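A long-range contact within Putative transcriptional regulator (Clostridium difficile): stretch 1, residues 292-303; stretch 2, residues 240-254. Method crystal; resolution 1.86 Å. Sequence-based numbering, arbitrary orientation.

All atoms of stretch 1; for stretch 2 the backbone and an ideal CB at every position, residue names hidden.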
# COMPACT_ATOMS: atom_id res chain seq x y z
N ALA A 292 -3.43 16.30 -21.72
CA ALA A 292 -2.65 16.66 -22.90
C ALA A 292 -2.47 15.50 -23.88
O ALA A 292 -2.28 15.72 -25.08
CB ALA A 292 -1.29 17.24 -22.48
N PHE A 293 -2.51 14.27 -23.38
CA PHE A 293 -2.21 13.09 -24.17
C PHE A 293 -3.50 12.38 -24.65
O PHE A 293 -3.44 11.27 -25.17
CB PHE A 293 -1.35 12.09 -23.37
CG PHE A 293 0.02 12.61 -22.94
CD1 PHE A 293 0.63 13.70 -23.57
CD2 PHE A 293 0.70 11.95 -21.91
CE1 PHE A 293 1.88 14.14 -23.16
CE2 PHE A 293 1.95 12.40 -21.49
CZ PHE A 293 2.55 13.50 -22.13
N GLY A 294 -4.65 13.01 -24.46
CA GLY A 294 -5.91 12.42 -24.91
C GLY A 294 -6.32 11.22 -24.05
O GLY A 294 -6.99 10.32 -24.53
N MSE A 295 -5.92 11.23 -22.78
CA MSE A 295 -6.13 10.06 -21.91
C MSE A 295 -7.01 10.32 -20.69
O MSE A 295 -7.00 9.53 -19.72
CB MSE A 295 -4.78 9.50 -21.46
CG MSE A 295 -3.99 8.87 -22.58
SE MSE A 295 -4.81 7.30 -23.25
CE MSE A 295 -4.55 6.09 -21.70
N SER A 296 -7.82 11.36 -20.74
CA SER A 296 -8.74 11.63 -19.62
C SER A 296 -9.76 10.49 -19.44
O SER A 296 -10.27 9.91 -20.40
CB SER A 296 -9.45 12.99 -19.79
OG SER A 296 -8.52 14.05 -19.50
N ASN A 297 -9.99 10.16 -18.18
CA ASN A 297 -10.86 9.09 -17.77
C ASN A 297 -10.43 7.69 -18.26
O ASN A 297 -11.25 6.79 -18.26
CB ASN A 297 -12.30 9.42 -18.12
CG ASN A 297 -12.77 10.76 -17.50
OD1 ASN A 297 -12.95 11.76 -18.20
ND2 ASN A 297 -12.95 10.79 -16.19
N ARG A 298 -9.14 7.51 -18.61
CA ARG A 298 -8.59 6.20 -19.02
C ARG A 298 -7.65 5.53 -18.01
O ARG A 298 -7.36 4.34 -18.13
CB ARG A 298 -7.86 6.35 -20.35
CG ARG A 298 -8.69 7.00 -21.46
CD ARG A 298 -9.97 6.22 -21.74
NE ARG A 298 -9.75 5.08 -22.62
CZ ARG A 298 -10.71 4.30 -23.10
NH1 ARG A 298 -11.98 4.49 -22.73
NH2 ARG A 298 -10.41 3.30 -23.92
N LEU A 299 -7.23 6.27 -16.99
CA LEU A 299 -6.12 5.88 -16.10
C LEU A 299 -6.53 6.16 -14.68
O LEU A 299 -7.05 7.27 -14.38
CB LEU A 299 -4.85 6.69 -16.42
CG LEU A 299 -4.32 6.68 -17.84
CD1 LEU A 299 -3.21 7.72 -18.05
CD2 LEU A 299 -3.83 5.25 -18.24
N GLY A 300 -6.37 5.17 -13.81
CA GLY A 300 -6.75 5.32 -12.41
C GLY A 300 -5.71 4.90 -11.38
O GLY A 300 -4.60 4.46 -11.70
N GLY A 301 -6.12 5.02 -10.12
CA GLY A 301 -5.25 4.71 -9.00
C GLY A 301 -5.95 4.97 -7.67
O GLY A 301 -7.18 4.86 -7.58
N TYR A 302 -5.15 5.32 -6.68
CA TYR A 302 -5.60 5.82 -5.38
C TYR A 302 -5.05 7.24 -5.16
O TYR A 302 -4.13 7.67 -5.86
CB TYR A 302 -5.08 4.94 -4.24
CG TYR A 302 -5.42 3.47 -4.25
CD1 TYR A 302 -6.63 3.00 -4.79
CD2 TYR A 302 -4.56 2.55 -3.65
CE1 TYR A 302 -6.96 1.65 -4.74
CE2 TYR A 302 -4.86 1.19 -3.60
CZ TYR A 302 -6.06 0.74 -4.15
OH TYR A 302 -6.36 -0.61 -4.09
N PRO A 303 -5.59 7.99 -4.18
CA PRO A 303 -5.01 9.28 -3.83
C PRO A 303 -3.55 9.20 -3.36
O PRO A 303 -2.81 10.19 -3.46
CB PRO A 303 -5.89 9.76 -2.65
CG PRO A 303 -7.14 9.12 -2.87
CD PRO A 303 -6.81 7.75 -3.40
N UNK A 240 2.98 -1.39 -19.95
CA UNK A 240 1.52 -1.25 -20.14
C UNK A 240 1.03 0.21 -20.24
O UNK A 240 0.18 0.52 -21.09
CB UNK A 240 0.79 -1.94 -18.98
N UNK A 241 1.51 1.05 -19.34
CA UNK A 241 1.16 2.47 -19.35
C UNK A 241 1.73 3.18 -20.59
O UNK A 241 1.06 3.98 -21.22
CB UNK A 241 1.67 3.15 -18.08
N UNK A 242 2.98 2.89 -20.92
CA UNK A 242 3.60 3.43 -22.13
C UNK A 242 2.79 3.08 -23.38
O UNK A 242 2.48 3.96 -24.18
CB UNK A 242 5.03 2.90 -22.27
N UNK A 243 2.42 1.82 -23.55
CA UNK A 243 1.61 1.41 -24.71
C UNK A 243 0.19 2.01 -24.70
O UNK A 243 -0.38 2.29 -25.78
CB UNK A 243 1.51 -0.12 -24.75
N UNK A 244 -0.38 2.21 -23.51
CA UNK A 244 -1.70 2.85 -23.35
C UNK A 244 -1.75 4.24 -23.96
O UNK A 244 -2.78 4.65 -24.49
CB UNK A 244 -2.07 2.94 -21.87
N UNK A 245 -0.63 4.98 -23.89
CA UNK A 245 -0.56 6.32 -24.49
C UNK A 245 -0.73 6.26 -26.02
O UNK A 245 -1.30 7.17 -26.62
CB UNK A 245 0.77 6.98 -24.14
N UNK A 246 -0.27 5.17 -26.62
CA UNK A 246 -0.35 4.96 -28.07
C UNK A 246 -1.71 4.40 -28.50
O UNK A 246 -2.32 4.90 -29.43
CB UNK A 246 0.76 4.01 -28.52
N UNK A 247 -2.19 3.37 -27.82
CA UNK A 247 -3.40 2.63 -28.26
C UNK A 247 -4.69 3.09 -27.55
O UNK A 247 -5.81 2.75 -27.99
CB UNK A 247 -3.20 1.13 -28.01
N UNK A 248 -4.53 3.81 -26.44
CA UNK A 248 -5.58 4.58 -25.79
C UNK A 248 -6.61 3.69 -25.14
O UNK A 248 -7.80 3.96 -25.15
CB UNK A 248 -6.26 5.51 -26.80
N UNK A 249 -6.10 2.62 -24.53
CA UNK A 249 -6.93 1.69 -23.81
C UNK A 249 -7.05 2.14 -22.36
O UNK A 249 -6.69 3.28 -22.04
CB UNK A 249 -6.36 0.27 -23.90
N UNK A 250 -7.60 1.29 -21.51
CA UNK A 250 -7.79 1.61 -20.10
C UNK A 250 -6.76 0.91 -19.21
O UNK A 250 -6.45 -0.27 -19.42
CB UNK A 250 -9.20 1.22 -19.66
N UNK A 251 -6.23 1.64 -18.24
CA UNK A 251 -5.41 1.06 -17.16
C UNK A 251 -5.98 1.54 -15.83
O UNK A 251 -5.57 2.57 -15.25
CB UNK A 251 -3.94 1.45 -17.30
N UNK A 252 -6.93 0.76 -15.32
CA UNK A 252 -7.68 1.17 -14.12
C UNK A 252 -6.72 1.31 -12.93
O UNK A 252 -6.86 2.24 -12.12
CB UNK A 252 -8.78 0.16 -13.80
N UNK A 253 -5.76 0.39 -12.83
CA UNK A 253 -4.74 0.38 -11.77
C UNK A 253 -3.39 -0.24 -12.17
O UNK A 253 -3.32 -1.25 -12.87
CB UNK A 253 -5.29 -0.38 -10.56
N UNK A 254 -2.30 0.32 -11.63
CA UNK A 254 -1.00 -0.36 -11.61
C UNK A 254 -1.11 -1.62 -10.72
O UNK A 254 -2.03 -1.73 -9.89
CB UNK A 254 0.10 0.58 -11.10

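Positions 240 to 247 are helical, and stretch 1 touches only part of that helix. At 240 the ideal CB has nothing of stretch 1 within reach, so stretch 1 sets no preference. The residue is Ile240. Position 241 points sideways, and a long apolar chain could reach the Leu299 side chain. It is Leu241; its CD2 lies 3.9 Å from Leu299 CD2. Positions 242 and 243 meet nothing of stretch 1; many residues would fit. They are Thr242 and Lys243.

Position 244 points toward stretch 1. Its ideal CB is already 4.0 Å from Met295 CE, so a small apolar residue suits it. It is Ala244, and its CB packs on that methyl.

Position 245 points sideways, between Phe293 and Met295. A medium or large apolar chain would suit. Leu245 reaches both: CD1 is 4.0 Å from Phe293 CD2, and CD2 is 3.8 Å from Met295 CG.

Positions 246 and 247 point away, so many residues would fit. They are Glu246, salt-bridged to Lys243, and Leu247.

Position 248 leaves the helix with positive phi, which favours glycine and is tolerated by asparagine. Its CB lies 4.2 Å from Met295 SE, and the Phe293 carbonyl offers an acceptor to a long donor. The residue is Lys248. Its NZ donates to Phe293 O at 3.3 Å and to Leu245 O at 3.0 Å. Its backbone O accepts from Arg298 NH2 at 3.0 Å.

Position 249 points away, so several residues would do. It is Tyr249, whose OH donates to Ile240 O at 2.6 Å.

Position 250 points sideways beside Arg298, with its CB 3.9 Å from Arg298 O. An aliphatic chain could cover the guanidinium. Ile250 does so: CG1 lies over one face, 3.6 Å from Arg298 CZ.

Position 251 is bridged to Leu299. Its N donates to Arg298 O at 2.9 Å, and its O accepts from Gly300 N at 3.1 Å. The CB is near Leu299 CD2, so an apolar residue fits. It is Val251, with CB 4.0 Å from that CD2.

Position 252 points away, unconstrained by stretch 1. It is Ala252. A CB on Gly300 would lie 2.6 Å from Ala252 O, a clash.

Position 253 points sideways; a longer polar chain could approach Tyr302. Glu253 OE2 lies 3.7 Å from Tyr302 CE1, and waters link it to Gly301 O and Tyr302 OH.

Position 254 points sideways, its CB clear of stretch 1; many residues would fit, long polar ones included. It is Gln254; its N and OE1 share a water that donates to Gly300 O.

Stretch 2 240-254: ILTKALELKYIVAEQ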
# COMPACT_ATOMS: atom_id res chain seq x y z
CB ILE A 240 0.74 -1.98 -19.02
CG1 ILE A 240 0.90 -3.48 -19.21
CG2 ILE A 240 -0.77 -1.64 -19.01
CD1 ILE A 240 0.59 -4.30 -17.98
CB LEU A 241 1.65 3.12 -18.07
CG LEU A 241 0.80 2.86 -16.82
CD1 LEU A 241 1.50 3.38 -15.57
CD2 LEU A 241 -0.62 3.44 -16.96
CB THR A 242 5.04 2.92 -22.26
OG1 THR A 242 5.76 3.29 -21.08
CG2 THR A 242 5.74 3.51 -23.51
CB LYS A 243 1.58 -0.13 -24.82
CG LYS A 243 1.02 -0.69 -26.10
CD LYS A 243 1.94 -0.42 -27.27
CE LYS A 243 1.96 -1.55 -28.25
NZ LYS A 243 2.74 -1.11 -29.44
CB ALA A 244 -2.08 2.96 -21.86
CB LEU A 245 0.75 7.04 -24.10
CG LEU A 245 0.90 7.38 -22.61
CD1 LEU A 245 2.12 8.25 -22.35
CD2 LEU A 245 -0.36 8.06 -21.99
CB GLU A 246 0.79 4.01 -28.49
CG GLU A 246 0.93 3.74 -30.00
CD GLU A 246 1.62 2.40 -30.29
OE1 GLU A 246 2.56 2.05 -29.56
OE2 GLU A 246 1.19 1.70 -31.23
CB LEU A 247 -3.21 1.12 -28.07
CG LEU A 247 -2.18 0.39 -28.95
CD1 LEU A 247 -2.18 -1.13 -28.63
CD2 LEU A 247 -2.44 0.61 -30.43
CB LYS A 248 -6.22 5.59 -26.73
CG LYS A 248 -5.22 6.51 -27.41
CD LYS A 248 -5.51 7.95 -27.09
CE LYS A 248 -4.80 8.90 -28.05
NZ LYS A 248 -3.40 9.12 -27.62
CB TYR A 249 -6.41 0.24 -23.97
CG TYR A 249 -4.95 -0.02 -23.67
CD1 TYR A 249 -4.48 -0.09 -22.37
CD2 TYR A 249 -4.05 -0.27 -24.70
CE1 TYR A 249 -3.13 -0.41 -22.09
CE2 TYR A 249 -2.70 -0.55 -24.45
CZ TYR A 249 -2.24 -0.61 -23.16
OH TYR A 249 -0.92 -0.91 -22.95
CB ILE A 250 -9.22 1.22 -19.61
CG1 ILE A 250 -10.30 1.95 -20.41
CG2 ILE A 250 -9.40 1.50 -18.16
CD1 ILE A 250 -11.61 1.13 -20.54
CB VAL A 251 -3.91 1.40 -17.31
CG1 VAL A 251 -3.09 0.62 -16.28
CG2 VAL A 251 -3.45 1.12 -18.76
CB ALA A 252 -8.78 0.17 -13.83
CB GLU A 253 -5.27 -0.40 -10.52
CG GLU A 253 -6.55 0.13 -9.93
CD GLU A 253 -6.98 -0.61 -8.67
OE1 GLU A 253 -6.52 -1.74 -8.49
OE2 GLU A 253 -7.81 -0.08 -7.89
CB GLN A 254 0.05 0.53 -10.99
CG GLN A 254 0.34 1.86 -11.76
CD GLN A 254 0.69 3.00 -10.83
OE1 GLN A 254 -0.19 3.60 -10.20
NE2 GLN A 254 1.99 3.29 -10.71
O HOH W 1 -3.25 3.39 -13.84
O HOH W 2 -8.60 2.38 -8.01
O HOH W 3 -8.36 -1.48 -5.65
O HOH W 4 -2.84 2.75 -10.29
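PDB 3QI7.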